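Local coordinates for protein particle-associated lyase (Acinetobacter bacteriophage AP22, PDB 4Y9V) that binds Acinetobacter baumannii capsular saccharide as a trimeric phage tailspike and probably degrades the host capsule as a lyase, at residues V517-M522 with S620-I625; V455-G460 with R469-V474. All blocks are in the same frame, centred on the assembly; numbering follows the deposited sequence.

Interaction 1: residues V517-M522 with S620-I625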
ATOM      1  N   VAL A 517      -4.259 -33.939   0.577  1.00  8.22           N
ATOM      2  CA  VAL A 517      -4.431 -32.576   0.083  1.00  7.04           C
ATOM      3  C   VAL A 517      -5.748 -32.009   0.564  1.00  7.15           C
ATOM      4  O   VAL A 517      -6.771 -32.691   0.488  1.00 10.35           O
ATOM      5  CB  VAL A 517      -4.388 -32.567  -1.455  1.00  7.53           C
ATOM      6  CG1 VAL A 517      -4.669 -31.185  -2.003  1.00  8.96           C
ATOM      7  CG2 VAL A 517      -3.037 -33.088  -1.938  1.00  8.87           C
ATOM      8  N   LYS A 518      -5.740 -30.770   1.042  1.00  6.41           N
ATOM      9  CA  LYS A 518      -6.956 -30.116   1.512  1.00  6.45           C
ATOM     10  C   LYS A 518      -7.214 -28.878   0.670  1.00  6.00           C
ATOM     11  O   LYS A 518      -6.307 -28.108   0.374  1.00  7.56           O
ATOM     12  CB  LYS A 518      -6.830 -29.818   2.991  1.00  9.09           C
ATOM     13  CG  LYS A 518      -6.729 -31.122   3.811  1.00 12.89           C
ATOM     14  CD  LYS A 518      -6.421 -30.924   5.271  1.00 15.06           C
ATOM     15  CE  LYS A 518      -6.587 -32.254   5.986  1.00 18.90           C
ATOM     16  NZ  LYS A 518      -5.680 -33.339   5.475  1.00 22.06           N
ATOM     17  N   THR A 519      -8.484 -28.670   0.331  1.00  5.12           N
ATOM     18  CA  THR A 519      -8.861 -27.558  -0.521  1.00  5.25           C
ATOM     19  C   THR A 519     -10.044 -26.809   0.029  1.00  5.36           C
ATOM     20  O   THR A 519     -10.862 -27.323   0.768  1.00  6.08           O
ATOM     21  CB  THR A 519      -9.147 -28.016  -1.964  1.00  5.67           C
ATOM     22  OG1 THR A 519     -10.387 -28.677  -2.045  1.00  6.39           O
ATOM     23  CG2 THR A 519      -8.005 -28.824  -2.540  1.00  6.47           C
ATOM     24  N   ARG A 520     -10.151 -25.531  -0.405  1.00  4.85           N
ATOM     25  CA  ARG A 520     -11.389 -24.780  -0.352  1.00  4.82           C
ATOM     26  C   ARG A 520     -11.674 -24.357  -1.771  1.00  4.83           C
ATOM     27  O   ARG A 520     -10.805 -23.788  -2.436  1.00  6.49           O
ATOM     28  CB  ARG A 520     -11.316 -23.566   0.557  1.00  5.75           C
ATOM     29  CG  ARG A 520     -11.111 -23.816   2.006  1.00  6.95           C
ATOM     30  CD  ARG A 520     -10.994 -22.548   2.811  1.00  8.05           C
ATOM     31  NE  ARG A 520     -10.801 -22.833   4.210  1.00  7.65           N
ATOM     32  CZ  ARG A 520     -10.571 -21.936   5.174  1.00  8.04           C
ATOM     33  NH1 ARG A 520     -10.534 -20.700   4.864  1.00  8.41           N
ATOM     34  NH2 ARG A 520     -10.340 -22.329   6.408  1.00  8.54           N
ATOM     35  N   GLN A 521     -12.869 -24.676  -2.271  1.00  4.71           N
ATOM     36  CA  GLN A 521     -13.255 -24.373  -3.632  1.00  4.78           C
ATOM     37  C   GLN A 521     -14.585 -23.636  -3.596  1.00  4.65           C
ATOM     38  O   GLN A 521     -15.534 -24.063  -2.939  1.00  5.53           O
ATOM     39  CB  GLN A 521     -13.329 -25.657  -4.484  1.00  5.00           C
ATOM     40  CG  GLN A 521     -12.001 -26.409  -4.464  1.00  6.12           C
ATOM     41  CD  GLN A 521     -11.949 -27.638  -5.342  1.00  5.41           C
ATOM     42  OE1 GLN A 521     -12.350 -27.607  -6.512  1.00  6.07           O
ATOM     43  NE2 GLN A 521     -11.427 -28.716  -4.793  1.00  5.74           N
ATOM     44  N   MET A 522     -14.615 -22.518  -4.320  1.00  4.82           N
ATOM     45  CA  MET A 522     -15.678 -21.518  -4.276  1.00  4.99           C
ATOM     46  C   MET A 522     -17.064 -22.140  -4.348  1.00  4.77           C
ATOM     47  O   MET A 522     -17.356 -22.964  -5.212  1.00  5.38           O
ATOM     48  CB  MET A 522     -15.495 -20.524  -5.442  1.00  5.12           C
ATOM     49  CG  MET A 522     -16.457 -19.347  -5.347  1.00  5.15           C
ATOM     50  SD  MET A 522     -16.058 -17.992  -6.474  1.00  5.20           S
ATOM     51  CE  MET A 522     -16.401 -18.768  -8.060  1.00  6.64           C
ATOM     52  N   SER A 620     -23.346 -25.786  -3.942  1.00  5.40           N
ATOM     53  CA  SER A 620     -22.194 -26.663  -4.012  1.00  5.40           C
ATOM     54  C   SER A 620     -20.983 -25.974  -3.383  1.00  5.32           C
ATOM     55  O   SER A 620     -20.875 -24.741  -3.401  1.00  6.06           O
ATOM     56  CB  SER A 620     -21.874 -27.002  -5.455  1.00  6.06           C
ATOM     57  OG  SER A 620     -21.568 -25.867  -6.247  1.00  5.87           O
ATOM     58  N   GLY A 621     -20.029 -26.764  -2.914  1.00  5.67           N
ATOM     59  CA  GLY A 621     -18.783 -26.203  -2.406  1.00  5.45           C
ATOM     60  C   GLY A 621     -17.884 -27.311  -1.895  1.00  4.92           C
ATOM     61  O   GLY A 621     -18.317 -28.444  -1.731  1.00  5.21           O
ATOM     62  N   ILE A 622     -16.623 -26.939  -1.599  1.00  5.11           N
ATOM     63  CA  ILE A 622     -15.685 -27.847  -0.918  1.00  5.01           C
ATOM     64  C   ILE A 622     -14.935 -27.009   0.123  1.00  5.05           C
ATOM     65  O   ILE A 622     -14.422 -25.935  -0.220  1.00  5.55           O
ATOM     66  CB  ILE A 622     -14.710 -28.531  -1.894  1.00  5.22           C
ATOM     67  CG1 ILE A 622     -15.480 -29.399  -2.874  1.00  5.84           C
ATOM     68  CG2 ILE A 622     -13.658 -29.303  -1.115  1.00  6.54           C
ATOM     69  CD1 ILE A 622     -14.643 -30.015  -3.991  1.00  6.67           C
ATOM     70  N   ARG A 623     -14.889 -27.468   1.362  0.57  5.48           N
ATOM     71  CA  ARG A 623     -14.224 -26.820   2.488  0.57  5.60           C
ATOM     72  C   ARG A 623     -13.499 -27.850   3.343  0.57  5.49           C
ATOM     73  O   ARG A 623     -14.079 -28.424   4.272  0.57  7.84           O
ATOM     74  CB  ARG A 623     -15.200 -26.051   3.393  0.57  6.61           C
ATOM     75  CG  ARG A 623     -16.001 -24.991   2.677  0.57  6.94           C
ATOM     76  CD  ARG A 623     -15.229 -23.788   2.215  0.57  7.30           C
ATOM     77  NE  ARG A 623     -14.735 -22.976   3.335  0.57  7.86           N
ATOM     78  CZ  ARG A 623     -14.355 -21.711   3.268  0.57  8.10           C
ATOM     79  NH1 ARG A 623     -13.952 -21.071   4.347  0.57 16.51           N
ATOM     80  NH2 ARG A 623     -14.406 -21.074   2.132  0.57  9.34           N
ATOM     81  N   GLU A 624     -12.238 -28.137   3.064  1.00  6.31           N
ATOM     82  CA  GLU A 624     -11.516 -29.243   3.729  1.00  6.46           C
ATOM     83  C   GLU A 624     -10.432 -28.795   4.695  1.00  7.81           C
ATOM     84  O   GLU A 624      -9.717 -29.661   5.277  1.00 10.01           O
ATOM     85  CB  GLU A 624     -10.847 -30.134   2.687  1.00  6.87           C
ATOM     86  CG  GLU A 624     -11.817 -30.793   1.742  1.00  7.71           C
ATOM     87  CD  GLU A 624     -11.205 -31.416   0.509  1.00  8.26           C
ATOM     88  OE1 GLU A 624     -10.230 -30.871  -0.070  1.00  8.20           O
ATOM     89  OE2 GLU A 624     -11.796 -32.413   0.037  1.00 14.32           O
ATOM     90  N   ILE A 625     -10.183 -27.536   4.878  0.70  8.37           N
ATOM     91  CA  ILE A 625      -9.114 -27.104   5.818  0.70  6.92           C
ATOM     92  C   ILE A 625      -9.602 -25.854   6.512  0.70  6.70           C
ATOM     93  O   ILE A 625     -10.523 -25.189   6.017  0.70  7.89           O
ATOM     94  CB  ILE A 625      -7.826 -26.856   5.060  0.70  6.90           C
ATOM     95  CG1 ILE A 625      -6.641 -26.654   6.000  0.70  7.44           C
ATOM     96  CG2 ILE A 625      -7.967 -25.756   4.074  0.70  7.74           C
ATOM     97  CD1 ILE A 625      -5.304 -26.614   5.279  0.70  7.92           C
ATOM     98  OXT ILE A 625      -9.001 -25.542   7.589  0.70  7.60           O
TER
HETATM   99  O   HOH W   1      -8.891 -32.314  -1.999  1.00 11.96           O
HETATM  100  O   HOH W   2     -11.719 -19.159   3.061  0.42  9.74           O
HETATM  101  O   HOH W   3     -12.376 -19.155   2.667  0.58 13.15           O
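Arg520 pairs with Arg623 and Gln521 with Ile622 in an antiparallel strand pairing, the two short segments running at 152° with their axes 4.6 Å apart. The arginines form a non-hydrogen-bonded pair. In the next pair Gln521 N donates to Ile622 O at 2.9 Å, whereas the return bond from Ile622 N to Gln521 O is weak. Past Arg623 the chain leaves the strand, yet Glu624 N still donates to Thr519 O, and the extended Glu624 side chain runs alongside that of the same threonine. Its OE1 takes Thr519 N at 2.8 Å through the anti lone pair, while Thr519 OG1 comes in from above the carboxylate plane at 3.0 Å. With chi1 at 75°, OG1 lies between the backbone N and the carbonyl carbon and also accepts an almost straight bond from Gln521 NE2. Ile622 lies alongside Gln521, its CD1 3.6 Å from that NE2. Glu624 OE2 forms a salt bridge with Lys552.

Strand 518-531 also runs parallel to strand 486-496, so this is where the last coils of the pectin lyase-like beta-helix give way to the antiparallel C-terminal part of the spike.

On the arginine face, in the conformers described for Ile625 and Arg623, the extended Arg520 grips the terminal Ile625 O side-on, NE at 3.0 Å and NH2 at 2.9 Å. That oxygen lies in the guanidinium plane. Ile625 OXT is held by Lys547 and Tyr548 of the second subunit. Arg623 bends at chi2 and chi3; its guanidinium plane lies within 13° of that of Arg520, and Arg520 CD sits over its centre, 3.5 Å from Arg623 CZ. These are like charges: Arg623 NH1 lies over a face of the Arg520 group, close to Arg520 NH1 but not bonded to it.

Interaction 2: residues V455-G460 with R469-V474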
ATOM      1  N   VAL A 455      -1.376 -23.141  -2.835  1.00  5.09           N
ATOM      2  CA  VAL A 455      -1.841 -22.057  -3.694  1.00  4.78           C
ATOM      3  C   VAL A 455      -3.099 -21.489  -3.080  1.00  4.92           C
ATOM      4  O   VAL A 455      -3.974 -22.238  -2.639  1.00  6.33           O
ATOM      5  CB  VAL A 455      -2.122 -22.557  -5.149  1.00  5.16           C
ATOM      6  CG1 VAL A 455      -2.705 -21.441  -5.998  1.00  6.35           C
ATOM      7  CG2 VAL A 455      -0.854 -23.122  -5.779  1.00  6.51           C
ATOM      8  N   HIS A 456      -3.184 -20.155  -3.017  1.00  4.75           N
ATOM      9  CA  HIS A 456      -4.296 -19.450  -2.363  1.00  4.94           C
ATOM     10  C   HIS A 456      -4.706 -18.331  -3.281  1.00  4.57           C
ATOM     11  O   HIS A 456      -3.950 -17.360  -3.447  1.00  5.71           O
ATOM     12  CB  HIS A 456      -3.816 -18.974  -0.986  1.00  5.41           C
ATOM     13  CG  HIS A 456      -4.878 -18.424  -0.077  1.00  5.47           C
ATOM     14  ND1 HIS A 456      -4.573 -18.195   1.239  1.00  6.94           N
ATOM     15  CD2 HIS A 456      -6.180 -18.155  -0.262  1.00  5.47           C
ATOM     16  CE1 HIS A 456      -5.679 -17.755   1.815  1.00  7.26           C
ATOM     17  NE2 HIS A 456      -6.688 -17.703   0.943  1.00  6.27           N
ATOM     18  N   ILE A 457      -5.866 -18.454  -3.922  1.00  4.81           N
ATOM     19  CA  ILE A 457      -6.397 -17.490  -4.871  1.00  4.68           C
ATOM     20  C   ILE A 457      -7.743 -16.998  -4.322  1.00  4.98           C
ATOM     21  O   ILE A 457      -8.635 -17.785  -4.066  1.00  5.69           O
ATOM     22  CB  ILE A 457      -6.576 -18.076  -6.287  1.00  5.13           C
ATOM     23  CG1 ILE A 457      -5.314 -18.721  -6.808  1.00  5.22           C
ATOM     24  CG2 ILE A 457      -7.087 -17.000  -7.207  1.00  5.89           C
ATOM     25  CD1 ILE A 457      -5.434 -19.372  -8.173  1.00  5.77           C
ATOM     26  N   THR A 458      -7.816 -15.686  -4.076  1.00  4.83           N
ATOM     27  CA  THR A 458      -8.898 -15.148  -3.278  1.00  5.03           C
ATOM     28  C   THR A 458      -9.070 -13.659  -3.572  1.00  4.68           C
ATOM     29  O   THR A 458      -8.447 -13.111  -4.490  1.00  5.19           O
ATOM     30  CB  THR A 458      -8.597 -15.450  -1.785  1.00  5.62           C
ATOM     31  OG1 THR A 458      -9.774 -15.218  -1.014  1.00  6.02           O
ATOM     32  CG2 THR A 458      -7.432 -14.660  -1.231  1.00  6.07           C
ATOM     33  N   GLY A 459      -9.898 -12.989  -2.765  1.00  4.89           N
ATOM     34  CA  GLY A 459      -9.940 -11.544  -2.816  1.00  5.44           C
ATOM     35  C   GLY A 459     -10.724 -10.941  -3.935  1.00  5.16           C
ATOM     36  O   GLY A 459     -10.577  -9.758  -4.232  1.00  6.38           O
ATOM     37  N   GLY A 460     -11.562 -11.754  -4.618  1.00  5.47           N
ATOM     38  CA  GLY A 460     -12.406 -11.191  -5.656  1.00  6.45           C
ATOM     39  C   GLY A 460     -11.656 -10.822  -6.912  1.00  6.39           C
ATOM     40  O   GLY A 460     -12.096  -9.941  -7.656  1.00  8.87           O
ATOM     41  N   ARG A 469      -8.932 -22.668 -18.771  0.72  5.20           N
ATOM     42  CA  ARG A 469      -8.954 -24.055 -18.354  0.72  5.45           C
ATOM     43  C   ARG A 469      -8.941 -24.201 -16.838  0.72  5.12           C
ATOM     44  O   ARG A 469      -9.704 -25.021 -16.305  0.72  5.67           O
ATOM     45  CB  ARG A 469      -7.790 -24.852 -18.965  0.72  6.85           C
ATOM     46  CG  ARG A 469      -7.868 -26.321 -18.712  0.72  8.08           C
ATOM     47  CD  ARG A 469      -6.599 -27.127 -19.150  0.72 12.70           C
ATOM     48  NE  ARG A 469      -5.535 -27.133 -18.037  0.72 12.85           N
ATOM     49  CZ  ARG A 469      -4.647 -28.097 -18.062  0.72 16.55           C
ATOM     50  NH1 ARG A 469      -4.265 -29.187 -18.842  0.72 22.42           N
ATOM     51  NH2 ARG A 469      -3.813 -27.974 -16.988  0.72 17.02           N
ATOM     52  N   HIS A 470      -8.077 -23.474 -16.139  1.00  4.97           N
ATOM     53  CA  HIS A 470      -7.974 -23.644 -14.690  1.00  4.89           C
ATOM     54  C   HIS A 470      -7.510 -22.369 -14.009  1.00  4.56           C
ATOM     55  O   HIS A 470      -6.716 -21.600 -14.553  1.00  5.07           O
ATOM     56  CB  HIS A 470      -7.073 -24.807 -14.290  1.00  5.19           C
ATOM     57  CG  HIS A 470      -5.605 -24.633 -14.567  1.00  5.61           C
ATOM     58  ND1 HIS A 470      -5.010 -25.134 -15.693  1.00  7.34           N
ATOM     59  CD2 HIS A 470      -4.661 -24.003 -13.829  1.00  5.90           C
ATOM     60  CE1 HIS A 470      -3.713 -24.785 -15.594  1.00  8.02           C
ATOM     61  NE2 HIS A 470      -3.471 -24.108 -14.502  1.00  6.92           N
ATOM     62  N   TRP A 471      -7.955 -22.229 -12.752  1.00  4.61           N
ATOM     63  CA  TRP A 471      -7.395 -21.238 -11.840  1.00  4.38           C
ATOM     64  C   TRP A 471      -6.103 -21.742 -11.194  1.00  4.33           C
ATOM     65  O   TRP A 471      -5.118 -20.997 -11.172  1.00  5.50           O
ATOM     66  CB  TRP A 471      -8.434 -20.813 -10.791  1.00  4.50           C
ATOM     67  CG  TRP A 471      -9.438 -19.833 -11.345  1.00  4.64           C
ATOM     68  CD1 TRP A 471     -10.638 -20.106 -11.938  1.00  4.72           C
ATOM     69  CD2 TRP A 471      -9.275 -18.425 -11.370  1.00  4.66           C
ATOM     70  NE1 TRP A 471     -11.246 -18.923 -12.322  1.00  5.09           N
ATOM     71  CE2 TRP A 471     -10.433 -17.867 -11.984  1.00  4.83           C
ATOM     72  CE3 TRP A 471      -8.278 -17.549 -10.908  1.00  4.91           C
ATOM     73  CZ2 TRP A 471     -10.602 -16.499 -12.158  1.00  5.23           C
ATOM     74  CZ3 TRP A 471      -8.462 -16.178 -11.073  1.00  5.37           C
ATOM     75  CH2 TRP A 471      -9.612 -15.662 -11.694  1.00  5.56           C
ATOM     76  N   ALA A 472      -6.084 -22.953 -10.642  1.00  4.53           N
ATOM     77  CA  ALA A 472      -4.903 -23.487  -9.977  1.00  4.44           C
ATOM     78  C   ALA A 472      -4.610 -24.918 -10.425  1.00  4.49           C
ATOM     79  O   ALA A 472      -5.520 -25.743 -10.498  1.00  5.06           O
ATOM     80  CB  ALA A 472      -5.093 -23.490  -8.456  1.00  5.10           C
ATOM     81  N   TRP A 473      -3.319 -25.199 -10.634  1.00  4.47           N
ATOM     82  CA  TRP A 473      -2.868 -26.568 -10.915  1.00  4.66           C
ATOM     83  C   TRP A 473      -1.435 -26.709 -10.415  1.00  4.59           C
ATOM     84  O   TRP A 473      -0.627 -25.798 -10.602  1.00  5.07           O
ATOM     85  CB  TRP A 473      -2.931 -26.876 -12.397  1.00  4.98           C
ATOM     86  CG  TRP A 473      -2.668 -28.311 -12.738  1.00  5.02           C
ATOM     87  CD1 TRP A 473      -3.105 -29.432 -12.087  1.00  5.62           C
ATOM     88  CD2 TRP A 473      -1.924 -28.783 -13.876  1.00  5.51           C
ATOM     89  NE1 TRP A 473      -2.682 -30.563 -12.733  1.00  5.70           N
ATOM     90  CE2 TRP A 473      -1.955 -30.206 -13.834  1.00  5.71           C
ATOM     91  CE3 TRP A 473      -1.228 -28.157 -14.920  1.00  6.10           C
ATOM     92  CZ2 TRP A 473      -1.329 -30.984 -14.812  1.00  6.72           C
ATOM     93  CZ3 TRP A 473      -0.609 -28.922 -15.879  1.00  7.70           C
ATOM     94  CH2 TRP A 473      -0.648 -30.333 -15.807  1.00  7.72           C
ATOM     95  N   VAL A 474      -1.134 -27.846  -9.786  1.00  4.71           N
ATOM     96  CA  VAL A 474       0.204 -28.207  -9.307  1.00  4.73           C
ATOM     97  C   VAL A 474       0.416 -29.665  -9.698  1.00  5.01           C
ATOM     98  O   VAL A 474      -0.411 -30.499  -9.352  1.00  5.68           O
ATOM     99  CB  VAL A 474       0.312 -28.032  -7.783  1.00  5.22           C
ATOM    100  CG1 VAL A 474       1.692 -28.474  -7.303  1.00  5.98           C
ATOM    101  CG2 VAL A 474       0.009 -26.608  -7.355  1.00  5.91           C
TER
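Ile457 reaches Trp471 and Ala472 with two different branches, and Val455 does the same to Ala472 and Val474, so the contact is mostly side-chain packing of apolar groups, with one methyl also against a backbone carbonyl oxygen, between strands whose axes lie 8.6 Å apart. The Ile457 and Trp471 side chains cross at a slant. CG2 of Ile457 approaches the benzo part of the indole obliquely, 3.9 Å from Trp471 CE3 and a little farther from CZ3. On the other branch, chi1 of -53° puts CG1 anti to the carbonyl carbon, and an extended chi2 carries Ile457 CD1 on to 3.4 Å from Trp471 O; this methyl also meets Ala472 CB at 4.1 Å. The small methyl of Ala472 is thus shared, because CG1 of Val455 leans on it as well, at 4.0 Å.

Strand 453-458 and strand 470-476 belong to the same coil of the right-handed parallel beta-helix but lie on different faces of it. They run in nearly opposite directions (176°), and the contact spans the interior of the coil, where the inward residues of successive turns pile up: Ile457 also touches Val437 and Val494, and Val474 touches Ile486. The chain turns a corner at Trp471, whose side chain packs on Ile436, Val494 and Pro503.

At the far end the Val455 and Val474 side chains pass one another antiparallel, meeting through their CG2 methyls at 3.9 Å. With CG1 anti to the backbone N (chi1 176°), Val455 has CG1 placed against Ala472 and CG2 against Val474.

In the fold
Interaction 2 comes first along the chain and closes before interaction 1 opens; their centres lie 12 Å apart and their nearest atoms about 6 Å, without touching. Strand 486-496 bridges them: it runs parallel to strand 453-458 of interaction 2 and to strand 518-531 of interaction 1. The two contacts therefore mark successive levels of the spike, one across the apolar inside of a late beta-helix coil, the other at the junction with the C-terminal antiparallel part. Interaction 1 lies at the subunit interface, Arg520 and Ile625 bonding to the second subunit, whereas the residues that meet in interaction 2 lie inside one chain. The residues that line the glycan pocket lie much earlier in the sequence.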